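Local coordinates for phycocyanobilin lyase subunit alpha (Nostoc sp. PCC 7120, PDB 5N3U), which associates with CpcF to form a lyase that is probably required for attaching chromophore to the CpcA gene product, the phycocyanin alpha subunit, at residues 101-104 with 105-108; 159-162 with 163-166; 193-196 with 197-200. All coordinates share one frame; numbering follows the deposited sequence.

Contact 1 (101-104 with 105-108); sequences DFYV and REAA
Phe-102 and Arg-105 meet through two different torsions: the phenyl group swings anti to its own nitrogen (chi1 170°), while the arginine chain bends at chi3 (-64°) and doubles back along the helix start. The guanidinium therefore lies with one face over Phe-102 CA, which stands 3.4 Å above its plane toward the rim. Its NH2 comes to 4.0 Å from Phe-102 CD2, the ring and guanidinium planes standing perpendicular. What fixes the guanidinium lies outside this turn: NH1 donates to Cys-99 O and NE to Gln-146 OE1. With a leucine here, that carbonyl and that amide oxygen would probably be left without their donor, and Phe-102 CA would lose the flat group lying against it. One turn after Phe-102, the carboxylate of Glu-106 lies beside both rings, OE2 nearest Phe-102 CZ at 3.8 Å and OE1 nearest Tyr-103 CD1 at 3.6 Å. The two rings touch each other, Phe-102 CD1 standing over the centre of one Tyr-103 face, and both also meet His-143. A water is shared by Tyr-103 O, at 2.8 Å from the water oxygen, and more weakly by Glu-106 OE1, so the carbonyl accepts from this water as well as from Ala-107 N. Asp-101 is the classical N-cap of helix 102-115, in a HEAT-repeat region: its OD1 accepts from Tyr-103 N at 3.0 Å, while OD2 forms a salt bridge with Arg-75 and accepts from Tyr-71 N. Successive i to i+4 bonds, such as Glu-106 N to Phe-102 O at 2.9 Å, follow at once. The acidic cap probably suits the positive end of the helix dipole, whereas Arg-105, placed less favourably for that field, appears to be compensated by the oxygens that hold its guanidinium.

Contact 2 (159-162 with 163-166); sequences GATD and AIPL
The peptide group that joins Thr-161 to Asp-162 is the flat group at the centre of this turn, and Ile-164 approaches its oxygen from above the carbonyl plane: the isoleucine N-H arrives 59° out of that plane, with Ile-164 N 3.1 Å from Thr-161 O. The same oxygen is flanked by the isoleucine side chain, whose CG1 comes to 3.3 Å from Thr-161 O. With CG1 beside the backbone N (chi1 -74°), the branch runs back along the chain, and its CD1 ends 4.3 Å from Thr-161 CB. The preceding carbonyl is used in a similar way, Ala-163 N reaching Ala-160 O at 3.0 Å from 47° above that plane. The methyl groups of the same two alanines touch loosely, CB to CB at 4.4 Å. Both bonds span three residues, the spacing of a 3-10 turn, and they shape the link between helix 148-157 and the short helix 164-167 within a HEAT-repeat region. The link begins at Gly-159, where a positive phi closes helix 148-157 with a Schellman motif, and passes through Ala-160, the centre of an inverse gamma turn. Pro-165 brings no N-H to this scheme; its ring carbon CD instead rests 3.4 Å from Asp-162 O, a placement in keeping with proline's tolerance for the first turn of a helix. Two helices receive the apolar side chains that the turn sets out. Ala-160 and Ala-163 pack on Ala-121 and Ile-125 of helix 121-126, whereas Ile-164 reaches Met-186, Leu-189 and Thr-190 of helix 176-190.

Contact 3 (193-196 with 197-200); sequences PVYG and ELLV
The opening turns of helix 193-203, part of a HEAT-repeat region, are held by i to i+4 backbone bonds with one side-chain pair beside them. That pair is Tyr-195 and Leu-198, which run side by side in the same direction: the leucine methyl CD1 comes to the ring edge, near its plane, 4.1 Å from Tyr-195 CD1. One face of the ring is taken by the neighbouring Val-194, whose CG1 lies over its centre. The tyrosine also reaches helix 176-190 at Met-186, Tyr-187 and Thr-190. In the backbone, Glu-197 N donates to Pro-193 O at 2.9 Å and Val-200 N to Gly-196 O at 3.1 Å. Leu-198 N is shared, giving its main bond to Val-194 O and a weak one to Tyr-195 O, each at 3.2 Å. With CG beside the backbone N (chi1 -69°), the Glu-197 side chain starts back toward Pro-193, CG lying 3.5 Å from Pro-193 O, and the bend at chi2 then turns the carboxylate away; its OE2 is hydrogen-bonded to Tyr-223 OH. On the buried flank Leu-199 packs against helices 176-190 and 208-221. The chemistry here is thus mostly apolar contact laid over main-chain bonding, and OE2 of the acidic group, paired with a tyrosine hydroxyl beyond the helix, links this first turn to the loop carrying Tyr-223.

How the contacts relate
Contact 1 is the buried one, its centre about 12 Å from the centre of the chain, whereas contacts 2 and 3 lie farther out, at about 19 and 20 Å, and are only partly buried. The polar network accordingly concentrates in contact 1, with its cap, charged groups and shared water; contact 2 rests on 3-10 bonds and small apolar groups, contact 3 on regular helical bonding. Contacts 2 and 3 pack on the same element: Ile-164 and Tyr-195 both touch Met-186 and Thr-190 of helix 176-190, although their nearest atoms stay about 7 Å apart. Contact 1 stands on the opposite side of the chain's centre from contact 3, their centres about 28 Å apart.

Contact 1 (101-104 with 105-108)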
ATOM      1  N   ASP A 101      23.584 -20.678  -7.983  1.00 22.96           N
ATOM      2  CA  ASP A 101      23.055 -19.656  -7.107  1.00 21.29           C
ATOM      3  C   ASP A 101      21.800 -20.216  -6.378  1.00 20.68           C
ATOM      4  O   ASP A 101      20.773 -20.519  -7.008  1.00 16.96           O
ATOM      5  CB  ASP A 101      22.654 -18.483  -7.979  1.00 22.58           C
ATOM      6  CG  ASP A 101      22.005 -17.348  -7.217  1.00 24.94           C
ATOM      7  OD1 ASP A 101      21.804 -17.418  -5.980  1.00 25.99           O
ATOM      8  OD2 ASP A 101      21.660 -16.326  -7.892  1.00 24.64           O
ATOM      9  N   PHE A 102      21.900 -20.295  -5.057  1.00 19.90           N
ATOM     10  CA  PHE A 102      20.809 -20.778  -4.236  1.00 20.17           C
ATOM     11  C   PHE A 102      19.473 -20.121  -4.556  1.00 21.17           C
ATOM     12  O   PHE A 102      18.418 -20.806  -4.625  1.00 19.01           O
ATOM     13  CB  PHE A 102      21.161 -20.643  -2.716  1.00 20.30           C
ATOM     14  CG  PHE A 102      19.996 -20.901  -1.816  1.00 19.00           C
ATOM     15  CD1 PHE A 102      19.104 -19.888  -1.512  1.00 19.35           C
ATOM     16  CD2 PHE A 102      19.763 -22.182  -1.262  1.00 20.56           C
ATOM     17  CE1 PHE A 102      18.005 -20.100  -0.733  1.00 18.47           C
ATOM     18  CE2 PHE A 102      18.671 -22.391  -0.379  1.00 19.52           C
ATOM     19  CZ  PHE A 102      17.726 -21.396  -0.195  1.00 17.72           C
ATOM     20  N   TYR A 103      19.515 -18.810  -4.744  1.00 17.22           N
ATOM     21  CA  TYR A 103      18.311 -18.015  -4.881  1.00 17.72           C
ATOM     22  C   TYR A 103      17.648 -18.245  -6.268  1.00 17.84           C
ATOM     23  O   TYR A 103      16.454 -18.146  -6.382  1.00 17.07           O
ATOM     24  CB  TYR A 103      18.565 -16.545  -4.610  1.00 19.39           C
ATOM     25  CG  TYR A 103      18.871 -16.320  -3.174  1.00 20.91           C
ATOM     26  CD1 TYR A 103      17.834 -16.393  -2.229  1.00 24.37           C
ATOM     27  CD2 TYR A 103      20.175 -16.129  -2.734  1.00 25.27           C
ATOM     28  CE1 TYR A 103      18.114 -16.293  -0.833  1.00 26.10           C
ATOM     29  CE2 TYR A 103      20.459 -15.973  -1.377  1.00 27.77           C
ATOM     30  CZ  TYR A 103      19.418 -16.075  -0.450  1.00 27.29           C
ATOM     31  OH  TYR A 103      19.669 -15.971   0.887  1.00 30.91           O
ATOM     32  N   VAL A 104      18.409 -18.646  -7.251  1.00 17.66           N
ATOM     33  CA  VAL A 104      17.825 -19.135  -8.532  1.00 17.65           C
ATOM     34  C   VAL A 104      17.105 -20.473  -8.320  1.00 17.07           C
ATOM     35  O   VAL A 104      16.034 -20.647  -8.805  1.00 18.13           O
ATOM     36  CB  VAL A 104      18.881 -19.261  -9.613  1.00 17.65           C
ATOM     37  CG1 VAL A 104      18.303 -19.939 -10.822  1.00 17.72           C
ATOM     38  CG2 VAL A 104      19.362 -17.894 -10.007  1.00 18.44           C
ATOM     39  N   ARG A 105      17.759 -21.400  -7.656  1.00 16.56           N
ATOM     40  CA  ARG A 105      17.156 -22.701  -7.325  1.00 17.49           C
ATOM     41  C   ARG A 105      15.857 -22.514  -6.585  1.00 17.06           C
ATOM     42  O   ARG A 105      14.831 -23.152  -6.896  1.00 14.88           O
ATOM     43  CB  ARG A 105      18.123 -23.623  -6.568  1.00 17.93           C
ATOM     44  CG  ARG A 105      19.462 -23.861  -7.278  1.00 20.36           C
ATOM     45  CD  ARG A 105      20.204 -25.141  -6.822  1.00 18.46           C
ATOM     46  NE  ARG A 105      20.628 -25.135  -5.432  1.00 20.12           N
ATOM     47  CZ  ARG A 105      21.624 -24.418  -4.949  1.00 21.40           C
ATOM     48  NH1 ARG A 105      22.321 -23.611  -5.759  1.00 21.05           N
ATOM     49  NH2 ARG A 105      21.908 -24.480  -3.665  1.00 21.37           N
ATOM     50  N   GLU A 106      15.873 -21.611  -5.659  1.00 17.17           N
ATOM     51  CA  GLU A 106      14.676 -21.321  -4.823  1.00 18.58           C
ATOM     52  C   GLU A 106      13.547 -20.755  -5.661  1.00 18.59           C
ATOM     53  O   GLU A 106      12.406 -21.165  -5.582  1.00 19.88           O
ATOM     54  CB  GLU A 106      15.028 -20.325  -3.701  1.00 21.50           C
ATOM     55  CG  GLU A 106      13.904 -20.217  -2.690  1.00 23.52           C
ATOM     56  CD  GLU A 106      14.290 -19.384  -1.480  1.00 34.28           C
ATOM     57  OE1 GLU A 106      14.752 -18.219  -1.676  1.00 33.98           O
ATOM     58  OE2 GLU A 106      14.175 -19.938  -0.350  1.00 41.19           O
ATOM     59  N   ALA A 107      13.870 -19.745  -6.455  1.00 16.25           N
ATOM     60  CA  ALA A 107      12.894 -19.130  -7.314  1.00 16.28           C
ATOM     61  C   ALA A 107      12.302 -20.111  -8.295  1.00 16.14           C
ATOM     62  O   ALA A 107      11.104 -20.110  -8.501  1.00 15.50           O
ATOM     63  CB  ALA A 107      13.551 -17.985  -8.092  1.00 17.07           C
ATOM     64  N   ALA A 108      13.137 -20.998  -8.824  1.00 16.16           N
ATOM     65  CA  ALA A 108      12.676 -22.009  -9.789  1.00 17.54           C
ATOM     66  C   ALA A 108      11.771 -23.028  -9.167  1.00 17.42           C
ATOM     67  O   ALA A 108      10.719 -23.381  -9.686  1.00 19.18           O
ATOM     68  CB  ALA A 108      13.851 -22.735 -10.450  1.00 18.31           C
TER
HETATM   69  O   HOH W   1      14.808 -16.676  -4.625  1.00 28.31           O

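Contact 2 (159-162 with 163-166)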
ATOM      1  N   GLY A 159       2.130 -33.739  -7.400  1.00 25.69           N
ATOM      2  CA  GLY A 159       1.646 -35.092  -7.256  1.00 27.85           C
ATOM      3  C   GLY A 159       2.723 -36.174  -7.359  1.00 32.13           C
ATOM      4  O   GLY A 159       2.427 -37.285  -7.763  1.00 28.29           O
ATOM      5  N   ALA A 160       3.963 -35.901  -6.915  1.00 25.95           N
ATOM      6  CA  ALA A 160       5.031 -36.867  -7.011  1.00 25.60           C
ATOM      7  C   ALA A 160       4.999 -37.863  -5.872  1.00 25.92           C
ATOM      8  O   ALA A 160       5.817 -37.769  -4.900  1.00 27.67           O
ATOM      9  CB  ALA A 160       6.364 -36.141  -6.994  1.00 28.28           C
ATOM     10  N   THR A 161       4.097 -38.829  -5.961  1.00 25.21           N
ATOM     11  CA  THR A 161       3.954 -39.816  -4.899  1.00 31.04           C
ATOM     12  C   THR A 161       5.155 -40.721  -4.638  1.00 30.56           C
ATOM     13  O   THR A 161       5.374 -41.163  -3.511  1.00 31.93           O
ATOM     14  CB  THR A 161       2.711 -40.697  -5.141  1.00 32.86           C
ATOM     15  OG1 THR A 161       2.766 -41.182  -6.486  1.00 30.79           O
ATOM     16  CG2 THR A 161       1.480 -39.878  -4.876  1.00 31.15           C
ATOM     17  N   ASP A 162       5.966 -40.949  -5.647  1.00 30.89           N
ATOM     18  CA  ASP A 162       7.208 -41.692  -5.441  1.00 34.65           C
ATOM     19  C   ASP A 162       8.138 -41.038  -4.460  1.00 31.59           C
ATOM     20  O   ASP A 162       8.937 -41.699  -3.906  1.00 31.92           O
ATOM     21  CB  ASP A 162       8.029 -41.766  -6.695  1.00 39.10           C
ATOM     22  CG  ASP A 162       7.437 -42.669  -7.728  1.00 46.73           C
ATOM     23  OD1 ASP A 162       6.656 -43.584  -7.378  1.00 48.28           O
ATOM     24  OD2 ASP A 162       7.785 -42.442  -8.912  1.00 45.36           O
ATOM     25  N   ALA A 163       7.984 -39.754  -4.198  1.00 30.83           N
ATOM     26  CA  ALA A 163       8.889 -39.057  -3.309  1.00 29.20           C
ATOM     27  C   ALA A 163       8.512 -39.146  -1.871  1.00 27.13           C
ATOM     28  O   ALA A 163       9.254 -38.641  -1.017  1.00 24.12           O
ATOM     29  CB  ALA A 163       8.988 -37.569  -3.740  1.00 27.21           C
ATOM     30  N   ILE A 164       7.341 -39.690  -1.558  1.00 25.76           N
ATOM     31  CA  ILE A 164       6.891 -39.778  -0.167  1.00 23.74           C
ATOM     32  C   ILE A 164       7.939 -40.209   0.824  1.00 22.02           C
ATOM     33  O   ILE A 164       8.108 -39.555   1.811  1.00 24.83           O
ATOM     34  CB  ILE A 164       5.625 -40.670  -0.026  1.00 26.61           C
ATOM     35  CG1 ILE A 164       4.428 -39.900  -0.580  1.00 27.27           C
ATOM     36  CG2 ILE A 164       5.379 -41.079   1.439  1.00 28.16           C
ATOM     37  CD1 ILE A 164       3.191 -40.762  -0.910  1.00 30.92           C
ATOM     38  N   PRO A 165       8.650 -41.324   0.598  1.00 29.37           N
ATOM     39  CA  PRO A 165       9.618 -41.789   1.613  1.00 26.16           C
ATOM     40  C   PRO A 165      10.804 -40.817   1.766  1.00 28.31           C
ATOM     41  O   PRO A 165      11.439 -40.792   2.799  1.00 27.98           O
ATOM     42  CB  PRO A 165      10.174 -43.070   1.026  1.00 30.21           C
ATOM     43  CG  PRO A 165       9.373 -43.413  -0.139  1.00 31.63           C
ATOM     44  CD  PRO A 165       8.552 -42.228  -0.553  1.00 27.25           C
ATOM     45  N   LEU A 166      11.075 -39.981   0.731  1.00 26.22           N
ATOM     46  CA  LEU A 166      12.106 -38.960   0.837  1.00 24.57           C
ATOM     47  C   LEU A 166      11.608 -37.714   1.557  1.00 24.26           C
ATOM     48  O   LEU A 166      12.348 -37.058   2.253  1.00 22.27           O
ATOM     49  CB  LEU A 166      12.591 -38.579  -0.525  1.00 27.43           C
ATOM     50  CG  LEU A 166      13.014 -39.690  -1.465  1.00 32.70           C
ATOM     51  CD1 LEU A 166      13.426 -39.032  -2.786  1.00 34.10           C
ATOM     52  CD2 LEU A 166      14.166 -40.511  -0.924  1.00 35.51           C
TER

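Contact 3 (193-196 with 197-200)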
ATOM      1  N   PRO A 193      -5.366 -37.183   7.218  1.00 29.36           N
ATOM      2  CA  PRO A 193      -5.671 -36.069   8.090  1.00 30.03           C
ATOM      3  C   PRO A 193      -4.673 -35.712   9.059  1.00 26.90           C
ATOM      4  O   PRO A 193      -4.570 -34.515   9.398  1.00 27.75           O
ATOM      5  CB  PRO A 193      -6.911 -36.587   8.881  1.00 30.87           C
ATOM      6  CG  PRO A 193      -7.636 -37.331   7.823  1.00 30.42           C
ATOM      7  CD  PRO A 193      -6.547 -38.096   7.117  1.00 29.93           C
ATOM      8  N   VAL A 194      -3.942 -36.687   9.612  1.00 24.75           N
ATOM      9  CA  VAL A 194      -2.901 -36.317  10.587  1.00 24.70           C
ATOM     10  C   VAL A 194      -1.922 -35.186  10.088  1.00 21.01           C
ATOM     11  O   VAL A 194      -1.512 -34.328  10.867  1.00 21.76           O
ATOM     12  CB  VAL A 194      -2.068 -37.547  11.020  1.00 27.87           C
ATOM     13  CG1 VAL A 194      -1.240 -38.070   9.862  1.00 25.17           C
ATOM     14  CG2 VAL A 194      -1.214 -37.264  12.212  1.00 28.50           C
ATOM     15  N   TYR A 195      -1.667 -35.168   8.812  1.00 21.44           N
ATOM     16  CA  TYR A 195      -0.745 -34.150   8.234  1.00 20.97           C
ATOM     17  C   TYR A 195      -1.457 -32.805   8.124  1.00 24.09           C
ATOM     18  O   TYR A 195      -0.874 -31.772   8.418  1.00 24.77           O
ATOM     19  CB  TYR A 195      -0.215 -34.634   6.889  1.00 20.41           C
ATOM     20  CG  TYR A 195       0.610 -35.854   7.044  1.00 21.53           C
ATOM     21  CD1 TYR A 195       1.621 -35.928   7.985  1.00 22.36           C
ATOM     22  CD2 TYR A 195       0.316 -36.990   6.318  1.00 22.23           C
ATOM     23  CE1 TYR A 195       2.358 -37.098   8.158  1.00 22.63           C
ATOM     24  CE2 TYR A 195       1.050 -38.152   6.496  1.00 22.62           C
ATOM     25  CZ  TYR A 195       2.003 -38.212   7.448  1.00 22.13           C
ATOM     26  OH  TYR A 195       2.664 -39.408   7.553  1.00 25.43           O
ATOM     27  N   GLY A 196      -2.741 -32.807   7.777  1.00 23.39           N
ATOM     28  CA  GLY A 196      -3.504 -31.574   7.870  1.00 24.38           C
ATOM     29  C   GLY A 196      -3.578 -30.996   9.204  1.00 24.36           C
ATOM     30  O   GLY A 196      -3.590 -29.782   9.371  1.00 25.73           O
ATOM     31  N   GLU A 197      -3.701 -31.855  10.218  1.00 26.18           N
ATOM     32  CA  GLU A 197      -3.738 -31.379  11.593  1.00 27.66           C
ATOM     33  C   GLU A 197      -2.488 -30.729  12.049  1.00 27.03           C
ATOM     34  O   GLU A 197      -2.481 -29.811  12.882  1.00 26.59           O
ATOM     35  CB  GLU A 197      -4.111 -32.535  12.560  1.00 32.65           C
ATOM     36  CG  GLU A 197      -5.544 -33.048  12.441  1.00 32.36           C
ATOM     37  CD  GLU A 197      -6.528 -31.969  12.756  1.00 37.36           C
ATOM     38  OE1 GLU A 197      -6.318 -31.318  13.766  1.00 46.12           O
ATOM     39  OE2 GLU A 197      -7.465 -31.751  11.976  1.00 40.42           O
ATOM     40  N   LEU A 198      -1.354 -31.177  11.571  1.00 29.74           N
ATOM     41  CA  LEU A 198      -0.130 -30.468  11.961  1.00 30.58           C
ATOM     42  C   LEU A 198      -0.168 -29.002  11.457  1.00 27.84           C
ATOM     43  O   LEU A 198       0.333 -28.104  12.122  1.00 30.03           O
ATOM     44  CB  LEU A 198       1.061 -31.090  11.280  1.00 28.27           C
ATOM     45  CG  LEU A 198       1.545 -32.394  11.830  1.00 29.78           C
ATOM     46  CD1 LEU A 198       2.397 -33.051  10.781  1.00 26.84           C
ATOM     47  CD2 LEU A 198       2.310 -32.092  13.126  1.00 30.08           C
ATOM     48  N   LEU A 199      -0.716 -28.790  10.263  1.00 28.00           N
ATOM     49  CA  LEU A 199      -0.879 -27.380   9.736  1.00 27.80           C
ATOM     50  C   LEU A 199      -1.821 -26.582  10.602  1.00 26.29           C
ATOM     51  O   LEU A 199      -1.513 -25.457  11.033  1.00 28.75           O
ATOM     52  CB  LEU A 199      -1.342 -27.400   8.286  1.00 28.56           C
ATOM     53  CG  LEU A 199      -0.290 -28.076   7.390  1.00 29.40           C
ATOM     54  CD1 LEU A 199      -0.789 -28.353   5.981  1.00 33.10           C
ATOM     55  CD2 LEU A 199       0.910 -27.197   7.406  1.00 31.24           C
ATOM     56  N   VAL A 200      -2.911 -27.203  10.985  1.00 26.65           N
ATOM     57  CA  VAL A 200      -3.807 -26.531  11.986  1.00 29.71           C
ATOM     58  C   VAL A 200      -3.108 -26.114  13.231  1.00 31.68           C
ATOM     59  O   VAL A 200      -3.220 -24.980  13.687  1.00 29.65           O
ATOM     60  CB  VAL A 200      -5.004 -27.418  12.331  1.00 27.88           C
ATOM     61  CG1 VAL A 200      -5.799 -26.798  13.485  1.00 30.50           C
ATOM     62  CG2 VAL A 200      -5.869 -27.595  11.100  1.00 28.23           C
TER